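Local coordinates for protein copper-transporting ATPase PAA1, chloroplastic (Arabidopsis thaliana, PDB 5LBD) that is the nucleotide-binding domain of a P1B-type ATPase that uses ATP to drive monovalent copper across the chloroplast envelope into the stroma, at residues S38-T41 with G45-I48; A34-N39 with K82-G87; T68-S73 with L89-R94; L102-A107 with V115-V120. The protein carries 2 engineered substitutions. All blocks are in the same frame, centred on the assembly; numbering follows the deposited sequence.

Interaction 1: residues S38-T41 with G45-I48; sequences SNTT and GKAI
The flat group of this contact is the peptide joining Gly45 to Lys46, and the methyl CG2 of Thr40 sits over one of its faces, 3.6 Å from Gly45 C and nearly as close to Lys46 N. The methyl reaches the helix because Thr40 OG1 is turned anti to its own nitrogen (chi1 -169°), which swings CG2 between N and C. OG1 itself is taken by the backbone NH of His42, so this threonine bonds ahead along the chain while its methyl packs on the helix. Gly45 must come this close bare: a CB built on it would land 2.6 Å from Thr40 CG2, a clash. Lys46 runs alongside the loop, with its CG 3.6 Å from Thr40 O and CD 3.9 Å from Thr41 O, before the chain bends at its third torsion. The loop leads straight into the His-Pro pair that begins at His42; in related P1B-type ATPases this histidine serves ATP binding, and His42 probably does the same here. Behind the contact, helix 43-52 lays Ala47 and Ile48 on Phe130 of strand 123-130, and residues 38-41 link it to helix 26-37.

Interaction 2: residues A34-N39 with K82-G87; sequences AAVESN and KRVTVG
Val36 and Val86 bury the most, Val84 and Glu37 about half as much each, and the three valine side chains form the apolar part of this buried seam. CG2 of Val36 does most of the work: it lies 3.6 Å from Val84 CG1, the two branched ends meeting at a slant, and equally near the carbonyl O of Val84. Two residues further along the strand, CB of Val36 passes CG2 of Val86 at 4.0 Å, the side chains sliding past each other in opposite directions. With CG1 anti to the nitrogen (chi1 177°), Val36 keeps that branch near Val86 and offers CG2 to Val84. This is the helix-on-sheet packing of the P-type ATPase N-domain: helix 26-37 lies on one face of an antiparallel sheet, and Val84 and Val86 point into it while Thr85 turns to the other face. Glu37, probably the conserved glutamate five residues before the His-Pro histidine of P1B-ATPases, reaches in beside Val36. A bend at its second torsion (chi2 -68°) brings OE2 3.4 Å from Val86 CG1. A water 2.7 Å from Glu37 OE2 donates a hydrogen bond to it and another to Val86 O, bridging carboxylate and strand.

Interaction 3: residues T68-S73 with L89-R94; sequences TEEPGS and LEWVKR
Arg94 takes hold of Glu70 end-on with two nitrogens, NH1 donating to OE1 at 3.0 Å and NH2 to OE2 at 2.9 Å, both bonds close to straight. This salt bridge ties helix 89-94 of the N-domain to edge strand 68-70 of its antiparallel sheet. Both acceptors lie near the guanidinium plane, but the carboxylate is tilted 37° against it: OE1 is met on its syn side, OE2 from above the carboxylate plane. Trp91, one helical turn back, lies beneath, its CE3 3.9 Å from the guanidinium plane of Arg94 and offset toward the rim. Its CG stands anti to the backbone N (chi1 171°), which lays the indole toward residues 70-73. The carboxylate of Glu70 comes to the indole's edge, CD 3.4 Å from Trp91 CZ3, with the two planes 77° apart. With alanine in place of Glu70, the Arg94 guanidinium would probably lose its anionic mate and be free to turn, and the CZ3 edge would lose its cover. Beyond Glu70 the chain makes a type II turn through Pro71 and Gly72, closed by Ser73 N on Glu70 O; Gly72 and Ser73 begin a Gly-Ser-Gly sequence that probably corresponds to the Gly-x-Gly nucleotide-binding motif of relatives. Ser73 C lies over one indole face, offset toward the rim, and Ser73 CB is 3.8 Å from Trp91 CE3. Trp91 NE1 donates to the carbonyl O of Ala75.

Interaction 4: residues L102-A107 with V115-V120; sequences LLALAA and VVYIGV. Engineered in segment 102-107: Ala106 (natural residue Glu), Ala107 (natural residue Glu).
Tyr117 reaches from strand 115-120 to Ala104 on helix 102-107, and its side chain can be followed outward from the strand. From CB, the first torsion (chi1 -69°) puts CG anti to the carbonyl carbon, which sends the ring off along the sheet surface toward helix 102-107. Leu89 N lies above the ring plane near the rim, 3.5 Å from Tyr117 CD1. At the ring's edge, CD2 of Tyr117 faces CD2 of Leu103 at 4.4 Å, the methyl lying near the ring plane. Farther out, CZ is 4.4 Å from Ala104 CB. The tip then runs into the helix backbone: Tyr117 OH is 3.3 Å from Ala104 CA and 3.4 Å from its CB, so the hydroxyl presses on carbon, with the small alanine allowing the close approach. Helix 101-107 thus lies on the same face of the N-domain's antiparallel sheet as helix 89-94. The short axes are 10.5 Å apart at an angle of 151°, roughly antiparallel, a separation usual for a helix on a sheet. Where the two backbones come nearest, engineered Ala107, glutamate in nature, brings its CB to 4.3 Å from Val115 CG1. The neighbouring strand 123-130 adds Val127, which touches Leu103, Ala107 and Tyr117 alike, and Leu103 also rests on Leu124 and Ile11.

In the fold
The sheet is the common frame: strands 82-87 of interaction 2 and 115-120 of interaction 4 are neighbours in it, paired by Gly87 O to Tyr117 N at 2.7 Å and Thr85 N to Gly119 O at 2.9 Å. Helices of interactions 1 and 2 cover one face, those of 3 and 4 the other. Interactions 1 and 2, centres 9 Å apart, meet where Glu37 OE1 lies 3.6 Å from Gly45 CA. Interaction 3 comes within about 5 Å of interaction 1, nearest atoms, and Glu69 bonds His42 weakly. Glu37, His42 and the Gly-x-Gly sequence starting at Gly72 match the ATP-binding positions of relatives, consistent with a nucleotide site bordered by interactions 1, 2 and 3.

Interaction 1: residues S38-T41 with G45-I48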
loop_
_atom_site.group_PDB
_atom_site.type_symbol
_atom_site.label_atom_id
_atom_site.label_comp_id
_atom_site.label_asym_id
_atom_site.label_seq_id
_atom_site.Cartn_x
_atom_site.Cartn_y
_atom_site.Cartn_z
ATOM N N SER A 38 5.801 2.239 7.505
ATOM C CA SER A 38 5.925 3.177 8.630
ATOM C C SER A 38 7.342 3.688 8.836
ATOM O O SER A 38 7.525 4.867 9.164
ATOM C CB SER A 38 5.388 2.537 9.903
ATOM O OG SER A 38 6.123 1.389 10.250
ATOM N N ASN A 39 8.356 2.835 8.687
ATOM C CA ASN A 39 9.716 3.255 8.964
ATOM C C ASN A 39 10.535 3.543 7.716
ATOM O O ASN A 39 11.755 3.699 7.838
ATOM C CB ASN A 39 10.430 2.193 9.793
ATOM C CG ASN A 39 9.819 2.035 11.155
ATOM O OD1 ASN A 39 9.465 3.022 11.809
ATOM N ND2 ASN A 39 9.647 0.789 11.583
ATOM N N THR A 40 9.905 3.635 6.543
ATOM C CA THR A 40 10.671 3.747 5.313
ATOM C C THR A 40 11.305 5.121 5.216
ATOM O O THR A 40 10.770 6.124 5.717
ATOM C CB THR A 40 9.801 3.511 4.075
ATOM O OG1 THR A 40 10.653 3.372 2.925
ATOM C CG2 THR A 40 8.869 4.660 3.873
ATOM N N THR A 41 12.459 5.153 4.561
ATOM C CA THR A 41 13.053 6.395 4.114
ATOM C C THR A 41 12.713 6.723 2.662
ATOM O O THR A 41 13.105 7.791 2.191
ATOM C CB THR A 41 14.577 6.342 4.291
ATOM O OG1 THR A 41 15.135 5.323 3.458
ATOM C CG2 THR A 41 14.923 6.040 5.757
ATOM N N GLY A 45 7.002 6.044 0.003
ATOM C CA GLY A 45 6.472 5.465 1.214
ATOM C C GLY A 45 6.187 6.521 2.262
ATOM O O GLY A 45 5.152 6.487 2.939
ATOM N N LYS A 46 7.081 7.497 2.389
ATOM C CA LYS A 46 6.843 8.593 3.314
ATOM C C LYS A 46 5.590 9.366 2.942
ATOM O O LYS A 46 4.892 9.880 3.824
ATOM C CB LYS A 46 8.031 9.527 3.335
ATOM C CG LYS A 46 9.270 8.873 3.971
ATOM C CD LYS A 46 10.419 9.849 4.109
ATOM C CE LYS A 46 10.169 10.813 5.255
ATOM N NZ LYS A 46 11.439 11.424 5.770
ATOM N N ALA A 47 5.310 9.492 1.651
ATOM C CA ALA A 47 4.090 10.173 1.226
ATOM C C ALA A 47 2.846 9.412 1.668
ATOM O O ALA A 47 1.849 10.047 2.054
ATOM C CB ALA A 47 4.092 10.363 -0.292
ATOM N N ILE A 48 2.864 8.073 1.586
ATOM C CA ILE A 48 1.753 7.260 2.082
ATOM C C ILE A 48 1.578 7.474 3.584
ATOM O O ILE A 48 0.468 7.714 4.078
ATOM C CB ILE A 48 1.993 5.780 1.745
ATOM C CG1 ILE A 48 1.903 5.582 0.233
ATOM C CG2 ILE A 48 0.973 4.916 2.420
ATOM C CD1 ILE A 48 2.312 4.218 -0.196
#

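Interaction 2: residues A34-N39 with K82-G87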
loop_
_atom_site.group_PDB
_atom_site.type_symbol
_atom_site.label_atom_id
_atom_site.label_comp_id
_atom_site.label_asym_id
_atom_site.label_seq_id
_atom_site.Cartn_x
_atom_site.Cartn_y
_atom_site.Cartn_z
ATOM N N ALA A 34 0.326 2.403 5.085
ATOM C CA ALA A 34 1.219 3.143 5.954
ATOM C C ALA A 34 1.818 2.265 7.041
ATOM O O ALA A 34 2.930 2.524 7.487
ATOM C CB ALA A 34 0.492 4.318 6.577
ATOM N N ALA A 35 1.084 1.265 7.522
ATOM C CA ALA A 35 1.637 0.373 8.526
ATOM C C ALA A 35 2.821 -0.411 7.970
ATOM O O ALA A 35 3.818 -0.628 8.660
ATOM C CB ALA A 35 0.568 -0.587 9.008
ATOM N N VAL A 36 2.718 -0.829 6.714
ATOM C CA VAL A 36 3.847 -1.477 6.049
ATOM C C VAL A 36 5.008 -0.503 5.900
ATOM O O VAL A 36 6.175 -0.870 6.115
ATOM C CB VAL A 36 3.389 -2.017 4.680
ATOM C CG1 VAL A 36 4.581 -2.642 3.899
ATOM C CG2 VAL A 36 2.292 -3.042 4.859
ATOM N N GLU A 37 4.703 0.715 5.460
ATOM C CA GLU A 37 5.696 1.725 5.093
ATOM C C GLU A 37 6.203 2.555 6.271
ATOM O O GLU A 37 7.043 3.423 6.050
ATOM C CB GLU A 37 5.112 2.672 4.035
ATOM C CG GLU A 37 4.736 1.983 2.736
ATOM C CD GLU A 37 5.921 1.469 1.971
ATOM O OE1 GLU A 37 7.033 2.039 2.073
ATOM O OE2 GLU A 37 5.757 0.450 1.287
ATOM N N SER A 38 5.801 2.239 7.505
ATOM C CA SER A 38 5.925 3.177 8.630
ATOM C C SER A 38 7.342 3.688 8.836
ATOM O O SER A 38 7.525 4.867 9.164
ATOM C CB SER A 38 5.388 2.537 9.903
ATOM O OG SER A 38 6.123 1.389 10.250
ATOM N N ASN A 39 8.356 2.835 8.687
ATOM C CA ASN A 39 9.716 3.255 8.964
ATOM C C ASN A 39 10.535 3.543 7.716
ATOM O O ASN A 39 11.755 3.699 7.838
ATOM C CB ASN A 39 10.430 2.193 9.793
ATOM C CG ASN A 39 9.819 2.035 11.155
ATOM O OD1 ASN A 39 9.465 3.022 11.809
ATOM N ND2 ASN A 39 9.647 0.789 11.583
ATOM N N LYS A 82 -3.195 -9.625 8.476
ATOM C CA LYS A 82 -3.337 -9.646 7.031
ATOM C C LYS A 82 -1.983 -9.459 6.382
ATOM O O LYS A 82 -1.177 -8.656 6.848
ATOM C CB LYS A 82 -4.302 -8.546 6.558
ATOM C CG LYS A 82 -5.716 -8.758 7.024
ATOM C CD LYS A 82 -6.551 -7.522 6.755
ATOM C CE LYS A 82 -6.359 -6.462 7.834
ATOM N NZ LYS A 82 -6.874 -6.935 9.144
ATOM N N ARG A 83 -1.749 -10.150 5.254
ATOM C CA ARG A 83 -0.538 -9.931 4.467
ATOM C C ARG A 83 -0.766 -8.740 3.546
ATOM O O ARG A 83 -1.501 -8.844 2.559
ATOM C CB ARG A 83 -0.189 -11.165 3.636
ATOM C CG ARG A 83 -0.190 -12.468 4.410
ATOM C CD ARG A 83 0.319 -13.680 3.559
ATOM N NE ARG A 83 -0.551 -14.022 2.422
ATOM C CZ ARG A 83 -0.403 -13.536 1.190
ATOM N NH1 ARG A 83 0.589 -12.684 0.907
ATOM N NH2 ARG A 83 -1.255 -13.910 0.235
ATOM N N VAL A 84 -0.118 -7.622 3.844
ATOM C CA VAL A 84 -0.352 -6.364 3.143
ATOM C C VAL A 84 0.878 -6.086 2.295
ATOM O O VAL A 84 1.984 -5.988 2.830
ATOM C CB VAL A 84 -0.636 -5.204 4.105
ATOM C CG1 VAL A 84 -0.796 -3.913 3.327
ATOM C CG2 VAL A 84 -1.876 -5.479 4.912
ATOM N N THR A 85 0.692 -5.963 0.983
ATOM C CA THR A 85 1.772 -5.679 0.056
ATOM C C THR A 85 1.604 -4.274 -0.491
ATOM O O THR A 85 0.492 -3.806 -0.722
ATOM C CB THR A 85 1.804 -6.654 -1.110
ATOM O OG1 THR A 85 0.511 -6.685 -1.718
ATOM C CG2 THR A 85 2.172 -8.022 -0.605
ATOM N N VAL A 86 2.730 -3.617 -0.737
ATOM C CA VAL A 86 2.792 -2.277 -1.283
ATOM C C VAL A 86 3.879 -2.283 -2.345
ATOM O O VAL A 86 5.060 -2.449 -2.013
ATOM C CB VAL A 86 3.113 -1.231 -0.225
ATOM C CG1 VAL A 86 3.093 0.100 -0.823
ATOM C CG2 VAL A 86 2.135 -1.316 0.954
ATOM N N GLY A 87 3.507 -2.125 -3.609
ATOM C CA GLY A 87 4.535 -2.134 -4.636
ATOM C C GLY A 87 3.999 -2.200 -6.037
ATOM O O GLY A 87 2.895 -1.726 -6.319
HETATM O O HOH W 1 6.908 -0.242 -1.105
#

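Interaction 3: residues T68-S73 with L89-R94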
loop_
_atom_site.group_PDB
_atom_site.type_symbol
_atom_site.label_atom_id
_atom_site.label_comp_id
_atom_site.label_asym_id
_atom_site.label_seq_id
_atom_site.Cartn_x
_atom_site.Cartn_y
_atom_site.Cartn_z
ATOM N N THR A 68 9.354 -6.921 5.126
ATOM C CA THR A 68 10.196 -7.529 4.114
ATOM C C THR A 68 10.108 -6.653 2.872
ATOM O O THR A 68 9.035 -6.153 2.536
ATOM C CB THR A 68 9.715 -8.976 3.830
ATOM O OG1 THR A 68 9.560 -9.717 5.068
ATOM C CG2 THR A 68 10.707 -9.698 2.946
ATOM N N GLU A 69 11.230 -6.433 2.203
ATOM C CA GLU A 69 11.219 -5.543 1.052
ATOM C C GLU A 69 12.198 -6.045 0.000
ATOM O O GLU A 69 13.245 -6.591 0.343
ATOM C CB GLU A 69 11.602 -4.142 1.513
ATOM C CG GLU A 69 11.590 -3.090 0.469
ATOM C CD GLU A 69 12.041 -1.757 1.027
ATOM O OE1 GLU A 69 12.765 -1.756 2.041
ATOM O OE2 GLU A 69 11.661 -0.714 0.454
ATOM N N GLU A 70 11.849 -5.881 -1.268
ATOM C CA GLU A 70 12.795 -6.079 -2.366
ATOM C C GLU A 70 12.872 -4.742 -3.087
ATOM O O GLU A 70 11.867 -4.333 -3.703
ATOM C CB GLU A 70 12.313 -7.195 -3.296
ATOM C CG GLU A 70 12.348 -8.562 -2.629
ATOM C CD GLU A 70 11.848 -9.708 -3.506
ATOM O OE1 GLU A 70 11.799 -9.556 -4.748
ATOM O OE2 GLU A 70 11.518 -10.777 -2.936
ATOM N N PRO A 71 13.955 -3.991 -2.960
ATOM C CA PRO A 71 13.990 -2.621 -3.486
ATOM C C PRO A 71 13.630 -2.559 -4.961
ATOM O O PRO A 71 14.080 -3.365 -5.766
ATOM C CB PRO A 71 15.440 -2.188 -3.238
ATOM C CG PRO A 71 16.193 -3.444 -3.052
ATOM C CD PRO A 71 15.263 -4.380 -2.396
ATOM N N GLY A 72 12.744 -1.634 -5.304
ATOM C CA GLY A 72 12.320 -1.489 -6.678
ATOM C C GLY A 72 11.125 -2.331 -7.058
ATOM O O GLY A 72 10.544 -2.118 -8.133
ATOM N N SER A 73 10.753 -3.299 -6.226
ATOM C CA SER A 73 9.590 -4.131 -6.453
ATOM C C SER A 73 8.497 -3.894 -5.426
ATOM O O SER A 73 7.370 -3.604 -5.795
ATOM C CB SER A 73 9.990 -5.605 -6.433
ATOM O OG SER A 73 10.903 -5.886 -7.485
ATOM N N LEU A 89 2.589 -3.747 -9.592
ATOM C CA LEU A 89 1.545 -4.719 -9.885
ATOM C C LEU A 89 2.110 -6.137 -9.887
ATOM O O LEU A 89 1.486 -7.062 -9.353
ATOM C CB LEU A 89 0.903 -4.381 -11.220
ATOM C CG LEU A 89 -0.243 -5.292 -11.668
ATOM C CD1 LEU A 89 -1.359 -5.271 -10.621
ATOM C CD2 LEU A 89 -0.764 -4.903 -13.021
ATOM N N GLU A 90 3.316 -6.313 -10.438
ATOM C CA GLU A 90 3.952 -7.632 -10.448
ATOM C C GLU A 90 4.182 -8.133 -9.039
ATOM O O GLU A 90 3.976 -9.319 -8.756
ATOM C CB GLU A 90 5.289 -7.601 -11.202
ATOM C CG GLU A 90 5.227 -7.012 -12.599
ATOM C CD GLU A 90 5.571 -5.500 -12.607
ATOM O OE1 GLU A 90 4.645 -4.666 -12.438
ATOM O OE2 GLU A 90 6.772 -5.141 -12.753
ATOM N N TRP A 91 4.615 -7.239 -8.139
ATOM C CA TRP A 91 4.894 -7.604 -6.752
ATOM C C TRP A 91 3.642 -8.079 -6.037
ATOM O O TRP A 91 3.643 -9.112 -5.362
ATOM C CB TRP A 91 5.492 -6.391 -6.033
ATOM C CG TRP A 91 5.667 -6.466 -4.585
ATOM C CD1 TRP A 91 4.884 -5.889 -3.629
ATOM C CD2 TRP A 91 6.742 -7.111 -3.896
ATOM N NE1 TRP A 91 5.399 -6.156 -2.389
ATOM C CE2 TRP A 91 6.547 -6.901 -2.527
ATOM C CE3 TRP A 91 7.844 -7.851 -4.313
ATOM C CZ2 TRP A 91 7.426 -7.389 -1.559
ATOM C CZ3 TRP A 91 8.726 -8.347 -3.351
ATOM C CH2 TRP A 91 8.507 -8.130 -1.993
ATOM N N VAL A 92 2.546 -7.350 -6.182
ATOM C CA VAL A 92 1.359 -7.729 -5.443
ATOM C C VAL A 92 0.739 -8.991 -6.021
ATOM O O VAL A 92 0.170 -9.797 -5.282
ATOM C CB VAL A 92 0.371 -6.551 -5.404
ATOM C CG1 VAL A 92 1.055 -5.306 -4.799
ATOM C CG2 VAL A 92 -0.220 -6.261 -6.776
ATOM N N LYS A 93 0.818 -9.185 -7.341
ATOM C CA LYS A 93 0.368 -10.445 -7.930
ATOM C C LYS A 93 1.240 -11.617 -7.499
ATOM O O LYS A 93 0.748 -12.742 -7.329
ATOM C CB LYS A 93 0.399 -10.346 -9.446
ATOM C CG LYS A 93 -0.630 -9.465 -10.113
ATOM C CD LYS A 93 -0.353 -9.483 -11.633
ATOM C CE LYS A 93 -1.460 -8.901 -12.470
ATOM N NZ LYS A 93 -1.146 -9.105 -13.932
ATOM N N ARG A 94 2.547 -11.390 -7.385
ATOM C CA ARG A 94 3.434 -12.485 -7.005
ATOM C C ARG A 94 3.098 -12.965 -5.606
ATOM O O ARG A 94 3.219 -14.153 -5.301
ATOM C CB ARG A 94 4.898 -12.049 -7.064
ATOM C CG ARG A 94 5.875 -13.158 -7.187
ATOM C CD ARG A 94 7.255 -12.550 -6.955
ATOM N NE ARG A 94 7.592 -12.456 -5.538
ATOM C CZ ARG A 94 8.672 -11.842 -5.063
ATOM N NH1 ARG A 94 9.489 -11.172 -5.875
ATOM N NH2 ARG A 94 8.936 -11.881 -3.771
#

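Interaction 4: residues L102-A107 with V115-V120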
loop_
_atom_site.group_PDB
_atom_site.type_symbol
_atom_site.label_atom_id
_atom_site.label_comp_id
_atom_site.label_asym_id
_atom_site.label_seq_id
_atom_site.Cartn_x
_atom_site.Cartn_y
_atom_site.Cartn_z
ATOM N N LEU A 102 -8.793 -3.178 -15.063
ATOM C CA LEU A 102 -9.428 -1.875 -14.922
ATOM C C LEU A 102 -8.738 -1.029 -13.872
ATOM O O LEU A 102 -8.706 0.196 -14.003
ATOM C CB LEU A 102 -10.916 -2.001 -14.576
ATOM C CG LEU A 102 -11.871 -2.371 -15.712
ATOM C CD1 LEU A 102 -13.317 -2.335 -15.266
ATOM C CD2 LEU A 102 -11.729 -1.453 -16.910
ATOM N N LEU A 103 -8.199 -1.642 -12.821
ATOM C CA LEU A 103 -7.515 -0.860 -11.809
ATOM C C LEU A 103 -6.319 -0.125 -12.401
ATOM O O LEU A 103 -6.138 1.076 -12.166
ATOM C CB LEU A 103 -7.091 -1.775 -10.664
ATOM C CG LEU A 103 -6.879 -1.109 -9.320
ATOM C CD1 LEU A 103 -8.083 -0.320 -8.851
ATOM C CD2 LEU A 103 -6.540 -2.174 -8.295
ATOM N N ALA A 104 -5.514 -0.816 -13.204
ATOM C CA ALA A 104 -4.419 -0.152 -13.899
ATOM C C ALA A 104 -4.917 0.969 -14.814
ATOM O O ALA A 104 -4.358 2.072 -14.825
ATOM C CB ALA A 104 -3.621 -1.185 -14.685
ATOM N N LEU A 105 -5.947 0.700 -15.627
ATOM C CA LEU A 105 -6.451 1.740 -16.521
ATOM C C LEU A 105 -7.035 2.918 -15.755
ATOM O O LEU A 105 -6.971 4.064 -16.216
ATOM C CB LEU A 105 -7.508 1.164 -17.466
ATOM C CG LEU A 105 -6.977 0.608 -18.768
ATOM C CD1 LEU A 105 -6.105 -0.568 -18.482
ATOM C CD2 LEU A 105 -8.143 0.243 -19.694
ATOM N N ALA A 106 -7.660 2.663 -14.610
ATOM C CA ALA A 106 -8.213 3.768 -13.845
ATOM C C ALA A 106 -7.108 4.667 -13.308
ATOM O O ALA A 106 -7.349 5.856 -13.069
ATOM C CB ALA A 106 -9.084 3.231 -12.711
ATOM N N ALA A 107 -5.896 4.130 -13.182
ATOM C CA ALA A 107 -4.762 4.828 -12.589
ATOM C C ALA A 107 -3.970 5.673 -13.579
ATOM O O ALA A 107 -3.345 6.654 -13.174
ATOM C CB ALA A 107 -3.816 3.815 -11.946
ATOM N N VAL A 115 2.761 5.288 -9.402
ATOM C CA VAL A 115 1.673 4.568 -8.757
ATOM C C VAL A 115 2.227 3.406 -7.952
ATOM O O VAL A 115 3.306 2.871 -8.239
ATOM C CB VAL A 115 0.615 4.026 -9.750
ATOM C CG1 VAL A 115 0.136 5.118 -10.732
ATOM C CG2 VAL A 115 1.116 2.812 -10.508
ATOM N N VAL A 116 1.511 3.036 -6.912
ATOM C CA VAL A 116 1.756 1.777 -6.223
ATOM C C VAL A 116 0.445 1.019 -6.087
ATOM O O VAL A 116 -0.649 1.597 -6.062
ATOM C CB VAL A 116 2.431 1.987 -4.848
ATOM C CG1 VAL A 116 3.655 2.866 -5.009
ATOM C CG2 VAL A 116 1.477 2.601 -3.855
ATOM N N TYR A 117 0.562 -0.298 -6.051
ATOM C CA TYR A 117 -0.558 -1.196 -5.859
ATOM C C TYR A 117 -0.510 -1.746 -4.439
ATOM O O TYR A 117 0.572 -1.945 -3.869
ATOM C CB TYR A 117 -0.539 -2.329 -6.885
ATOM C CG TYR A 117 -0.841 -1.848 -8.303
ATOM C CD1 TYR A 117 0.131 -1.287 -9.076
ATOM C CD2 TYR A 117 -2.132 -1.882 -8.797
ATOM C CE1 TYR A 117 -0.133 -0.807 -10.360
ATOM C CE2 TYR A 117 -2.406 -1.424 -10.098
ATOM C CZ TYR A 117 -1.389 -0.881 -10.851
ATOM O OH TYR A 117 -1.604 -0.398 -12.114
ATOM N N ILE A 118 -1.682 -2.041 -3.916
ATOM C CA ILE A 118 -1.868 -2.549 -2.574
ATOM C C ILE A 118 -2.574 -3.887 -2.665
ATOM O O ILE A 118 -3.685 -3.979 -3.208
ATOM C CB ILE A 118 -2.684 -1.590 -1.710
ATOM C CG1 ILE A 118 -2.130 -0.160 -1.789
ATOM C CG2 ILE A 118 -2.694 -2.096 -0.288
ATOM C CD1 ILE A 118 -0.693 -0.030 -1.422
ATOM N N GLY A 119 -1.938 -4.926 -2.126
ATOM C CA GLY A 119 -2.588 -6.206 -1.947
ATOM C C GLY A 119 -2.891 -6.439 -0.478
ATOM O O GLY A 119 -2.121 -6.032 0.408
ATOM N N VAL A 120 -3.988 -7.141 -0.226
ATOM C CA VAL A 120 -4.365 -7.564 1.119
ATOM C C VAL A 120 -4.733 -9.030 1.016
ATOM O O VAL A 120 -5.722 -9.378 0.362
ATOM C CB VAL A 120 -5.524 -6.743 1.702
ATOM C CG1 VAL A 120 -5.774 -7.185 3.104
ATOM C CG2 VAL A 120 -5.148 -5.292 1.707
#